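Local coordinates for alcohol dehydrogenase (Thermus sp., PDB 4CPD), which binds zinc and NAD and probably catalyses the NAD-dependent oxidation of alcohols to aldehydes or ketones and the reverse reduction, at residues Q99-E104 with L292-L297; F85-G90 with G107-G112; D152-A157 with G181-E186. All blocks are in the same frame, centred on the assembly; numbering follows the deposited sequence.

Interaction 1: residues Q99-E104 with L292-L297. With ZN (zinc ion), chain F; NAD (nicotinamide-adenine-dinucleotide), chain G.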
loop_
_atom_site.group_PDB
_atom_site.type_symbol
_atom_site.label_atom_id
_atom_site.label_comp_id
_atom_site.label_asym_id
_atom_site.label_seq_id
_atom_site.Cartn_x
_atom_site.Cartn_y
_atom_site.Cartn_z
ATOM N N GLN A 99 -5.954 4.070 14.477
ATOM C CA GLN A 99 -6.689 3.385 13.428
ATOM C C GLN A 99 -8.119 3.124 13.926
ATOM O O GLN A 99 -8.531 1.989 14.203
ATOM C CB GLN A 99 -5.975 2.101 13.048
ATOM C CG GLN A 99 -4.548 2.322 12.570
ATOM C CD GLN A 99 -3.897 1.032 12.111
ATOM O OE1 GLN A 99 -3.829 0.072 12.868
ATOM N NE2 GLN A 99 -3.425 1.003 10.873
ATOM N N TYR A 100 -8.875 4.213 14.014
ATOM C CA TYR A 100 -10.185 4.214 14.676
ATOM C C TYR A 100 -11.187 3.424 13.877
ATOM O O TYR A 100 -12.168 2.940 14.432
ATOM C CB TYR A 100 -10.707 5.646 14.916
ATOM C CG TYR A 100 -9.704 6.561 15.619
ATOM C CD1 TYR A 100 -9.649 6.643 17.012
ATOM C CD2 TYR A 100 -8.782 7.335 14.885
ATOM C CE1 TYR A 100 -8.730 7.460 17.655
ATOM C CE2 TYR A 100 -7.866 8.154 15.528
ATOM C CZ TYR A 100 -7.854 8.220 16.914
ATOM O OH TYR A 100 -6.927 9.025 17.530
ATOM N N ASN A 101 -10.980 3.301 12.577
ATOM C CA ASN A 101 -11.836 2.427 11.779
ATOM C C ASN A 101 -11.673 0.932 12.103
ATOM O O ASN A 101 -12.458 0.145 11.657
ATOM C CB ASN A 101 -11.562 2.617 10.286
ATOM C CG ASN A 101 -10.111 2.395 9.921
ATOM O OD1 ASN A 101 -9.210 2.895 10.595
ATOM N ND2 ASN A 101 -9.875 1.611 8.893
ATOM N N LEU A 102 -10.628 0.543 12.835
ATOM C CA LEU A 102 -10.468 -0.843 13.256
ATOM C C LEU A 102 -10.764 -1.046 14.726
ATOM O O LEU A 102 -10.369 -2.084 15.287
ATOM C CB LEU A 102 -9.043 -1.292 12.961
ATOM C CG LEU A 102 -8.702 -1.202 11.469
ATOM C CD1 LEU A 102 -7.225 -1.528 11.258
ATOM C CD2 LEU A 102 -9.600 -2.116 10.647
ATOM N N CYS A 103 -11.439 -0.065 15.342
ATOM C CA CYS A 103 -11.770 -0.104 16.775
ATOM C C CYS A 103 -12.446 -1.422 17.096
ATOM O O CYS A 103 -13.308 -1.878 16.349
ATOM C CB CYS A 103 -12.714 1.016 17.158
ATOM S SG CYS A 103 -13.202 0.902 18.880
ATOM N N GLU A 104 -12.031 -2.034 18.196
ATOM C CA GLU A 104 -12.577 -3.341 18.615
ATOM C C GLU A 104 -14.029 -3.263 19.083
ATOM O O GLU A 104 -14.768 -4.213 18.946
ATOM C CB GLU A 104 -11.686 -3.992 19.683
ATOM C CG GLU A 104 -10.682 -4.978 19.074
ATOM C CD GLU A 104 -9.440 -5.146 19.918
ATOM O OE1 GLU A 104 -9.461 -4.608 21.050
ATOM O OE2 GLU A 104 -8.453 -5.788 19.458
ATOM N N LEU A 292 -11.901 0.746 4.715
ATOM C CA LEU A 292 -12.932 1.667 5.106
ATOM C C LEU A 292 -12.289 2.897 5.739
ATOM O O LEU A 292 -11.226 2.812 6.365
ATOM C CB LEU A 292 -13.879 0.983 6.082
ATOM C CG LEU A 292 -14.462 -0.365 5.621
ATOM C CD1 LEU A 292 -15.490 -0.861 6.620
ATOM C CD2 LEU A 292 -15.101 -0.309 4.232
ATOM N N ALA A 293 -12.943 4.040 5.594
ATOM C CA ALA A 293 -12.373 5.320 5.999
ATOM C C ALA A 293 -12.032 5.355 7.426
ATOM O O ALA A 293 -12.673 4.700 8.227
ATOM C CB ALA A 293 -13.360 6.413 5.726
ATOM N N ASN A 294 -11.029 6.143 7.758
ATOM C CA ASN A 294 -10.617 6.357 9.150
ATOM C C ASN A 294 -10.849 7.835 9.429
ATOM O O ASN A 294 -9.938 8.639 9.676
ATOM C CB ASN A 294 -9.161 5.960 9.337
ATOM C CG ASN A 294 -8.671 6.177 10.745
ATOM O OD1 ASN A 294 -9.450 6.234 11.687
ATOM N ND2 ASN A 294 -7.374 6.298 10.901
ATOM N N VAL A 295 -12.120 8.181 9.370
ATOM C CA VAL A 295 -12.566 9.562 9.406
ATOM C C VAL A 295 -11.977 10.389 10.531
ATOM O O VAL A 295 -11.604 11.543 10.317
ATOM C CB VAL A 295 -14.092 9.633 9.489
ATOM C CG1 VAL A 295 -14.547 11.077 9.608
ATOM C CG2 VAL A 295 -14.728 8.977 8.261
ATOM N N HIS A 296 -11.886 9.807 11.711
ATOM C CA HIS A 296 -11.401 10.540 12.886
ATOM C C HIS A 296 -10.020 11.131 12.666
ATOM O O HIS A 296 -9.707 12.174 13.203
ATOM C CB HIS A 296 -11.323 9.637 14.104
ATOM C CG HIS A 296 -12.613 8.962 14.440
ATOM N ND1 HIS A 296 -13.177 8.000 13.631
ATOM C CD2 HIS A 296 -13.449 9.105 15.498
ATOM C CE1 HIS A 296 -14.296 7.572 14.176
ATOM N NE2 HIS A 296 -14.490 8.234 15.302
ATOM N N LEU A 297 -9.186 10.434 11.891
ATOM C CA LEU A 297 -7.840 10.871 11.676
ATOM C C LEU A 297 -7.818 12.204 10.913
ATOM O O LEU A 297 -6.936 12.993 11.139
ATOM C CB LEU A 297 -7.051 9.796 10.912
ATOM C CG LEU A 297 -5.514 10.001 10.916
ATOM C CD1 LEU A 297 -4.974 9.920 12.317
ATOM C CD2 LEU A 297 -4.814 8.977 10.028
HETATM ZN ZN ZN F . -11.408 1.366 20.014
HETATM P PA NAD G . -22.856 6.002 -5.837
HETATM O O1A NAD G . -23.892 7.115 -5.668
HETATM O O2A NAD G . -23.326 4.585 -6.152
HETATM O O5B NAD G . -21.697 6.376 -6.904
HETATM C C5B NAD G . -21.105 5.372 -7.727
HETATM C C4B NAD G . -20.677 5.978 -9.060
HETATM O O4B NAD G . -19.812 5.070 -9.754
HETATM C C3B NAD G . -21.888 6.250 -9.960
HETATM O O3B NAD G . -21.823 7.526 -10.618
HETATM C C2B NAD G . -21.814 5.164 -10.995
HETATM O O2B NAD G . -22.385 5.573 -12.241
HETATM C C1B NAD G . -20.316 4.943 -11.081
HETATM N N9A NAD G . -20.036 3.614 -11.627
HETATM C C8A NAD G . -20.677 2.480 -11.278
HETATM N N7A NAD G . -20.166 1.448 -11.991
HETATM C C5A NAD G . -19.189 1.928 -12.795
HETATM C C6A NAD G . -18.245 1.371 -13.784
HETATM N N6A NAD G . -18.278 0.052 -14.034
HETATM N N1A NAD G . -17.374 2.199 -14.420
HETATM C C2A NAD G . -17.347 3.520 -14.160
HETATM N N3A NAD G . -18.185 4.095 -13.264
HETATM C C4A NAD G . -19.106 3.367 -12.561
HETATM O O3 NAD G . -21.979 5.869 -4.479
HETATM P PN NAD G . -21.176 7.018 -3.663
HETATM O O1N NAD G . -22.200 7.597 -2.707
HETATM O O2N NAD G . -20.304 7.868 -4.593
HETATM O O5D NAD G . -20.118 6.103 -2.851
HETATM C C5D NAD G . -18.947 5.664 -3.568
HETATM C C4D NAD G . -18.422 4.283 -3.182
HETATM O O4D NAD G . -17.577 4.432 -2.033
HETATM C C3D NAD G . -19.507 3.273 -2.804
HETATM O O3D NAD G . -19.062 1.963 -3.193
HETATM C C2D NAD G . -19.627 3.432 -1.286
HETATM O O2D NAD G . -20.206 2.309 -0.575
HETATM C C1D NAD G . -18.159 3.693 -0.937
HETATM N N1N NAD G . -17.953 4.371 0.353
HETATM C C2N NAD G . -16.928 3.895 1.066
HETATM C C3N NAD G . -16.590 4.418 2.305
HETATM C C7N NAD G . -15.404 3.796 2.985
HETATM O O7N NAD G . -15.296 3.795 4.201
HETATM N N7N NAD G . -14.454 3.259 2.196
HETATM C C4N NAD G . -17.343 5.485 2.824
HETATM C C5N NAD G . -18.415 5.979 2.070
HETATM C C6N NAD G . -18.707 5.400 0.823
#
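Asn294 OD1 takes two weak hydrogen bonds from successive backbone amides, those of Tyr100 and Asn101. The first is bent, with Tyr100 N 3.1 Å from Asn294 OD1 and an angle of 127° at the hydrogen. The second is longer, 3.4 Å from Asn101 N to Asn294 OD1. Asn294 CG lies anti to its backbone N (chi1 179°), which places CG on the side of the 3-10 turn at 100-101. The same oxygen sits in the plane of the Tyr100 ring, at its CD2 edge. Asn294 ND2 is hydrogen-bonded to His98 O, so the amide has partners at both ends, though those at OD1 are weak. The Asn101 side chain crosses that of Asn294 at about a right angle, the two amide planes turned only modestly, with Asn101 OD1 3.3 Å from Asn294 CB. Asn101 ND2 is hydrogen-bonded to Asp285 of the second subunit. The turn belongs to the four-cysteine zinc lobe of medium-chain dehydrogenases: Cys103 SG binds the zinc at 2.2 Å, together with Cys89, Cys92 and Cys95. Tyr100 also packs on His296. Tyr100 CB lies over the face of the imidazole, 4.0 Å from the ring centroid of His296, a CH-pi contact. The two rings are near parallel, at 29°, but slid apart and barely overlap. Just before Asn294 the chain meets the cofactor. Ala293 N donates a nearly straight bond of 2.7 Å to the nicotinamide amide oxygen O7N of NAD. Gln99 turns to the second subunit, where Arg258 and Gly260 bind its amide.

Interaction 2: residues F85-G90 with G107-G112. With ZN (zinc ion), chain F.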
loop_
_atom_site.group_PDB
_atom_site.type_symbol
_atom_site.label_atom_id
_atom_site.label_comp_id
_atom_site.label_asym_id
_atom_site.label_seq_id
_atom_site.Cartn_x
_atom_site.Cartn_y
_atom_site.Cartn_z
ATOM N N PHE A 85 -19.194 8.719 10.627
ATOM C CA PHE A 85 -20.196 7.707 10.453
ATOM C C PHE A 85 -19.896 6.408 11.188
ATOM O O PHE A 85 -20.747 5.549 11.280
ATOM C CB PHE A 85 -20.394 7.430 8.968
ATOM C CG PHE A 85 -19.270 6.680 8.308
ATOM C CD1 PHE A 85 -19.233 5.287 8.315
ATOM C CD2 PHE A 85 -18.296 7.363 7.597
ATOM C CE1 PHE A 85 -18.224 4.596 7.659
ATOM C CE2 PHE A 85 -17.279 6.671 6.952
ATOM C CZ PHE A 85 -17.249 5.289 6.979
ATOM N N HIS A 86 -18.692 6.250 11.684
ATOM C CA HIS A 86 -18.351 5.055 12.375
ATOM C C HIS A 86 -17.818 5.439 13.746
ATOM O O HIS A 86 -17.182 6.451 13.890
ATOM C CB HIS A 86 -17.327 4.255 11.569
ATOM C CG HIS A 86 -16.003 4.937 11.436
ATOM N ND1 HIS A 86 -15.756 5.897 10.484
ATOM C CD2 HIS A 86 -14.849 4.795 12.130
ATOM C CE1 HIS A 86 -14.505 6.309 10.589
ATOM N NE2 HIS A 86 -13.937 5.669 11.588
ATOM N N ILE A 87 -18.063 4.602 14.746
ATOM C CA ILE A 87 -17.752 4.943 16.118
ATOM C C ILE A 87 -16.522 4.218 16.571
ATOM O O ILE A 87 -16.151 3.209 15.998
ATOM C CB ILE A 87 -18.921 4.627 17.083
ATOM C CG1 ILE A 87 -19.197 3.121 17.160
ATOM C CG2 ILE A 87 -20.192 5.302 16.613
ATOM C CD1 ILE A 87 -19.879 2.702 18.457
ATOM N N ALA A 88 -15.923 4.746 17.628
ATOM C CA ALA A 88 -14.642 4.309 18.106
ATOM C C ALA A 88 -14.557 4.601 19.580
ATOM O O ALA A 88 -15.162 5.546 20.049
ATOM C CB ALA A 88 -13.520 5.009 17.369
ATOM N N CYS A 89 -13.796 3.786 20.294
ATOM C CA CYS A 89 -13.833 3.766 21.732
ATOM C C CYS A 89 -12.733 4.622 22.319
ATOM O O CYS A 89 -12.864 5.109 23.434
ATOM C CB CYS A 89 -13.699 2.306 22.229
ATOM S SG CYS A 89 -12.004 1.626 22.228
ATOM N N GLY A 90 -11.608 4.703 21.618
ATOM C CA GLY A 90 -10.505 5.535 22.039
ATOM C C GLY A 90 -9.479 4.877 22.955
ATOM O O GLY A 90 -8.453 5.502 23.307
ATOM N N GLY A 107 -18.317 0.369 15.265
ATOM C CA GLY A 107 -19.598 0.170 14.578
ATOM C C GLY A 107 -19.928 1.314 13.653
ATOM O O GLY A 107 -19.234 2.304 13.649
ATOM N N VAL A 108 -20.996 1.164 12.881
ATOM C CA VAL A 108 -21.498 2.194 11.979
ATOM C C VAL A 108 -22.953 2.408 12.289
ATOM O O VAL A 108 -23.723 1.466 12.310
ATOM C CB VAL A 108 -21.444 1.742 10.510
ATOM C CG1 VAL A 108 -21.967 2.827 9.592
ATOM C CG2 VAL A 108 -20.031 1.352 10.129
ATOM N N TYR A 109 -23.342 3.659 12.485
ATOM C CA TYR A 109 -24.750 3.991 12.774
ATOM C C TYR A 109 -25.676 3.433 11.701
ATOM O O TYR A 109 -25.374 3.496 10.517
ATOM C CB TYR A 109 -24.988 5.517 12.841
ATOM C CG TYR A 109 -24.183 6.262 13.870
ATOM C CD1 TYR A 109 -24.486 6.175 15.222
ATOM C CD2 TYR A 109 -23.129 7.082 13.487
ATOM C CE1 TYR A 109 -23.733 6.854 16.173
ATOM C CE2 TYR A 109 -22.388 7.790 14.425
ATOM C CZ TYR A 109 -22.687 7.665 15.751
ATOM O OH TYR A 109 -21.924 8.370 16.625
ATOM N N GLY A 110 -26.818 2.928 12.136
ATOM C CA GLY A 110 -27.878 2.521 11.235
ATOM C C GLY A 110 -27.428 1.564 10.150
ATOM O O GLY A 110 -27.933 1.630 9.007
ATOM N N TYR A 111 -26.492 0.673 10.496
ATOM C CA TYR A 111 -25.967 -0.264 9.519
ATOM C C TYR A 111 -26.157 -1.746 9.943
ATOM O O TYR A 111 -25.508 -2.669 9.414
ATOM C CB TYR A 111 -24.507 0.088 9.180
ATOM C CG TYR A 111 -24.225 -0.034 7.699
ATOM C CD1 TYR A 111 -24.772 0.854 6.806
ATOM C CD2 TYR A 111 -23.418 -1.043 7.214
ATOM C CE1 TYR A 111 -24.516 0.756 5.448
ATOM C CE2 TYR A 111 -23.165 -1.170 5.866
ATOM C CZ TYR A 111 -23.726 -0.271 4.984
ATOM O OH TYR A 111 -23.505 -0.376 3.633
ATOM N N GLY A 112 -27.093 -1.967 10.857
ATOM C CA GLY A 112 -27.509 -3.313 11.201
ATOM C C GLY A 112 -26.577 -4.026 12.162
ATOM O O GLY A 112 -25.536 -3.492 12.533
HETATM ZN ZN ZN F . -11.408 1.366 20.014
#
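Tyr109 reaches across the short two-stranded pairing to Phe85 and Ile87. From CB its CG is set anti to the carbonyl carbon (chi1 -59°), and the ring comes in obliquely. Tyr109 CD2 lies 3.6 Å from Phe85 O. CE1 and CE2 both lie near the CG2 methyl of Ile87. CZ and OH end against that same methyl, with Tyr109 OH 3.5 Å from Ile87 CG2. The backbones pair as short antiparallel strands, with His86 and Val108 a non-hydrogen-bonded pair. Ile87 N gives a sound bond of 2.8 Å to Gly107 O, while Tyr109 N reaches Phe85 O only weakly at 3.4 Å. Val108 CG1 touches the Phe85 ring at its edge, 3.9 Å from Phe85 CD1, and His86 ND1 stands over the centre of one ring face. Beyond the pairing a type II turn runs from Val108 to Tyr111. Cys89 SG binds the four-cysteine zinc at 2.3 Å. The pairing spans the base of the loop carrying Cys92, Cys95 and Cys103. Phe85 also borders NAD and Asp152 of the other zinc site. Val295 of helix 295-307 packs on Phe85 and His86, Asn134 of helix 131-134 on Ile87, and helix 39-45 receives Tyr111.

Interaction 3: residues D152-A157 with G181-E186. With ZN (zinc ion), chain E; NAD (nicotinamide-adenine-dinucleotide), chain G.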
loop_
_atom_site.group_PDB
_atom_site.type_symbol
_atom_site.label_atom_id
_atom_site.label_comp_id
_atom_site.label_asym_id
_atom_site.label_seq_id
_atom_site.Cartn_x
_atom_site.Cartn_y
_atom_site.Cartn_z
ATOM N N ASP A 152 -18.496 11.907 6.716
ATOM C CA ASP A 152 -18.489 10.684 5.889
ATOM C C ASP A 152 -17.813 10.888 4.550
ATOM O O ASP A 152 -16.612 10.690 4.455
ATOM C CB ASP A 152 -19.917 10.119 5.789
ATOM C CG ASP A 152 -20.016 8.898 4.966
ATOM O OD1 ASP A 152 -19.015 8.464 4.364
ATOM O OD2 ASP A 152 -21.143 8.378 4.886
ATOM N N ILE A 153 -18.544 11.283 3.523
ATOM C CA ILE A 153 -17.994 11.159 2.163
ATOM C C ILE A 153 -16.785 12.073 1.801
ATOM O O ILE A 153 -15.942 11.692 0.993
ATOM C CB ILE A 153 -19.074 11.289 1.096
ATOM C CG1 ILE A 153 -19.770 12.638 1.191
ATOM C CG2 ILE A 153 -20.105 10.176 1.225
ATOM C CD1 ILE A 153 -20.490 12.961 -0.102
ATOM N N LEU A 154 -16.690 13.255 2.411
ATOM C CA LEU A 154 -15.553 14.130 2.172
ATOM C C LEU A 154 -14.301 13.594 2.863
ATOM O O LEU A 154 -13.230 13.532 2.281
ATOM C CB LEU A 154 -15.849 15.567 2.625
ATOM C CG LEU A 154 -14.717 16.572 2.435
ATOM C CD1 LEU A 154 -14.187 16.537 1.003
ATOM C CD2 LEU A 154 -15.176 17.962 2.781
ATOM N N SER A 155 -14.429 13.204 4.117
ATOM C CA SER A 155 -13.277 12.667 4.847
ATOM C C SER A 155 -12.820 11.322 4.261
ATOM O O SER A 155 -11.662 10.967 4.362
ATOM C CB SER A 155 -13.625 12.529 6.324
ATOM O OG SER A 155 -13.837 13.800 6.905
ATOM N N THR A 156 -13.745 10.600 3.646
ATOM C CA THR A 156 -13.429 9.361 2.973
ATOM C C THR A 156 -12.515 9.625 1.777
ATOM O O THR A 156 -11.464 9.002 1.628
ATOM C CB THR A 156 -14.730 8.628 2.540
ATOM O OG1 THR A 156 -15.413 8.177 3.707
ATOM C CG2 THR A 156 -14.448 7.441 1.715
ATOM N N ALA A 157 -12.943 10.528 0.915
ATOM C CA ALA A 157 -12.160 10.896 -0.265
ATOM C C ALA A 157 -10.816 11.565 0.135
ATOM O O ALA A 157 -9.765 11.252 -0.384
ATOM C CB ALA A 157 -12.972 11.835 -1.120
ATOM N N GLY A 181 -16.434 10.315 -5.397
ATOM C CA GLY A 181 -15.548 10.730 -6.473
ATOM C C GLY A 181 -15.475 12.236 -6.660
ATOM O O GLY A 181 -14.402 12.804 -6.928
ATOM N N LEU A 182 -16.626 12.880 -6.514
ATOM C CA LEU A 182 -16.709 14.325 -6.682
ATOM C C LEU A 182 -16.011 15.032 -5.544
ATOM O O LEU A 182 -15.373 16.049 -5.775
ATOM C CB LEU A 182 -18.158 14.781 -6.809
ATOM C CG LEU A 182 -18.833 14.236 -8.085
ATOM C CD1 LEU A 182 -20.349 14.420 -8.010
ATOM C CD2 LEU A 182 -18.285 14.893 -9.342
ATOM N N MET A 183 -16.099 14.497 -4.326
ATOM C CA MET A 183 -15.310 15.052 -3.215
ATOM C C MET A 183 -13.806 14.928 -3.544
ATOM O O MET A 183 -13.007 15.870 -3.348
ATOM C CB MET A 183 -15.582 14.331 -1.906
ATOM C CG MET A 183 -17.021 14.341 -1.425
ATOM S SD MET A 183 -17.648 15.934 -0.858
ATOM C CE MET A 183 -18.595 16.387 -2.311
ATOM N N ALA A 184 -13.426 13.765 -4.053
ATOM C CA ALA A 184 -12.038 13.505 -4.355
ATOM C C ALA A 184 -11.521 14.495 -5.373
ATOM O O ALA A 184 -10.432 15.062 -5.208
ATOM C CB ALA A 184 -11.862 12.084 -4.879
ATOM N N ILE A 185 -12.295 14.701 -6.433
ATOM C CA ILE A 185 -11.905 15.665 -7.457
ATOM C C ILE A 185 -11.633 17.049 -6.866
ATOM O O ILE A 185 -10.566 17.615 -7.057
ATOM C CB ILE A 185 -12.955 15.772 -8.550
ATOM C CG1 ILE A 185 -12.959 14.500 -9.366
ATOM C CG2 ILE A 185 -12.634 16.916 -9.478
ATOM C CD1 ILE A 185 -14.215 14.326 -10.197
ATOM N N GLU A 186 -12.592 17.583 -6.134
ATOM C CA GLU A 186 -12.428 18.904 -5.531
ATOM C C GLU A 186 -11.188 18.933 -4.657
ATOM O O GLU A 186 -10.411 19.849 -4.762
ATOM C CB GLU A 186 -13.658 19.274 -4.706
ATOM C CG GLU A 186 -13.806 20.759 -4.409
ATOM C CD GLU A 186 -15.083 21.102 -3.630
ATOM O OE1 GLU A 186 -16.004 20.268 -3.517
ATOM O OE2 GLU A 186 -15.181 22.233 -3.142
HETATM ZN ZN ZN E . -21.716 6.739 4.072
HETATM P PA NAD G . -22.856 6.002 -5.837
HETATM O O1A NAD G . -23.892 7.115 -5.668
HETATM O O2A NAD G . -23.326 4.585 -6.152
HETATM O O5B NAD G . -21.697 6.376 -6.904
HETATM C C5B NAD G . -21.105 5.372 -7.727
HETATM C C4B NAD G . -20.677 5.978 -9.060
HETATM O O4B NAD G . -19.812 5.070 -9.754
HETATM C C3B NAD G . -21.888 6.250 -9.960
HETATM O O3B NAD G . -21.823 7.526 -10.618
HETATM C C2B NAD G . -21.814 5.164 -10.995
HETATM O O2B NAD G . -22.385 5.573 -12.241
HETATM C C1B NAD G . -20.316 4.943 -11.081
HETATM N N9A NAD G . -20.036 3.614 -11.627
HETATM C C8A NAD G . -20.677 2.480 -11.278
HETATM N N7A NAD G . -20.166 1.448 -11.991
HETATM C C5A NAD G . -19.189 1.928 -12.795
HETATM C C6A NAD G . -18.245 1.371 -13.784
HETATM N N6A NAD G . -18.278 0.052 -14.034
HETATM N N1A NAD G . -17.374 2.199 -14.420
HETATM C C2A NAD G . -17.347 3.520 -14.160
HETATM N N3A NAD G . -18.185 4.095 -13.264
HETATM C C4A NAD G . -19.106 3.367 -12.561
HETATM O O3 NAD G . -21.979 5.869 -4.479
HETATM P PN NAD G . -21.176 7.018 -3.663
HETATM O O1N NAD G . -22.200 7.597 -2.707
HETATM O O2N NAD G . -20.304 7.868 -4.593
HETATM O O5D NAD G . -20.118 6.103 -2.851
HETATM C C5D NAD G . -18.947 5.664 -3.568
HETATM C C4D NAD G . -18.422 4.283 -3.182
HETATM O O4D NAD G . -17.577 4.432 -2.033
HETATM C C3D NAD G . -19.507 3.273 -2.804
HETATM O O3D NAD G . -19.062 1.963 -3.193
HETATM C C2D NAD G . -19.627 3.432 -1.286
HETATM O O2D NAD G . -20.206 2.309 -0.575
HETATM C C1D NAD G . -18.159 3.693 -0.937
HETATM N N1N NAD G . -17.953 4.371 0.353
HETATM C C2N NAD G . -16.928 3.895 1.066
HETATM C C3N NAD G . -16.590 4.418 2.305
HETATM C C7N NAD G . -15.404 3.796 2.985
HETATM O O7N NAD G . -15.296 3.795 4.201
HETATM N N7N NAD G . -14.454 3.259 2.196
HETATM C C4N NAD G . -17.343 5.485 2.824
HETATM C C5N NAD G . -18.415 5.979 2.070
HETATM C C6N NAD G . -18.707 5.400 0.823
HETATM O O HOH W 1 -19.986 4.986 4.328
#
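Met183 carries most of the apolar contact, lying against Ile153, Leu154 and Ala157 of the facing helix. Its CB meets two groups, Ala157 CB at 3.7 Å and the Leu154 methyl CD1. Its CG is placed anti to the carbonyl carbon (chi1 -59°) and rests on the backbone at Ile153 O and Leu154 CA. The chain then bends, and SD lies beside Leu154 CB, the two side chains crossing at about a right angle. Ile153 CD1 approaches Met183 CG obliquely at 4.0 Å. Ala157 and Ala184 let the backbones come close, their CB atoms 3.9 Å apart. The axes of segments 153-157 and 181-186 approach to 8.2 Å and cross at -59°. No hydrogen bond joins the two helices. Within the first, Asp152 O accepts from both Thr156 N and Thr156 OG1, the hydroxyl at 2.9 Å and well above the carbonyl plane. Metal and cofactor contacts come from Asp152, at the N-cap position, and from Thr156. Asp152 OD2 binds zinc at 1.9 Å, with Cys38, His59 and a water. Thr156 OG1 is 3.4 Å from the nicotinamide carbon C4N of NAD, and CG2 lies near C4N and C3N. An alanine at Thr156 would probably leave Asp152 O with one donor fewer and open a gap beside the nicotinamide ring. Helix 179-190 follows strand 171-175 of the Rossmann fold and carries Gly181, probably part of the glycine-rich GxGxxG motif of that fold. Helix 203-212 packs on its far side through Ile185, and helix 295-307 packs on Leu154.

Overall arrangement
From the N terminus, segment 85-90 comes first. Segment 99-104 follows and opens interaction 1 before 107-112 closes the short loop of interaction 2, so these two cross. They share the four-cysteine zinc, and His86 meets His296 between them. Interaction 3 closes a loop of 23 residues from 152-157 to 181-186, in series after interaction 2. It falls wholly within the long span of interaction 1, which ends at 292-297. Interaction 1 thus ties the zinc lobe to the chain that follows strand 286-290 of the Rossmann sheet. Interaction 3 joins the helix at the other zinc to a Rossmann helix. Ala293 touches Thr156, and both border the nicotinamide. Phe85 packs against Asp152.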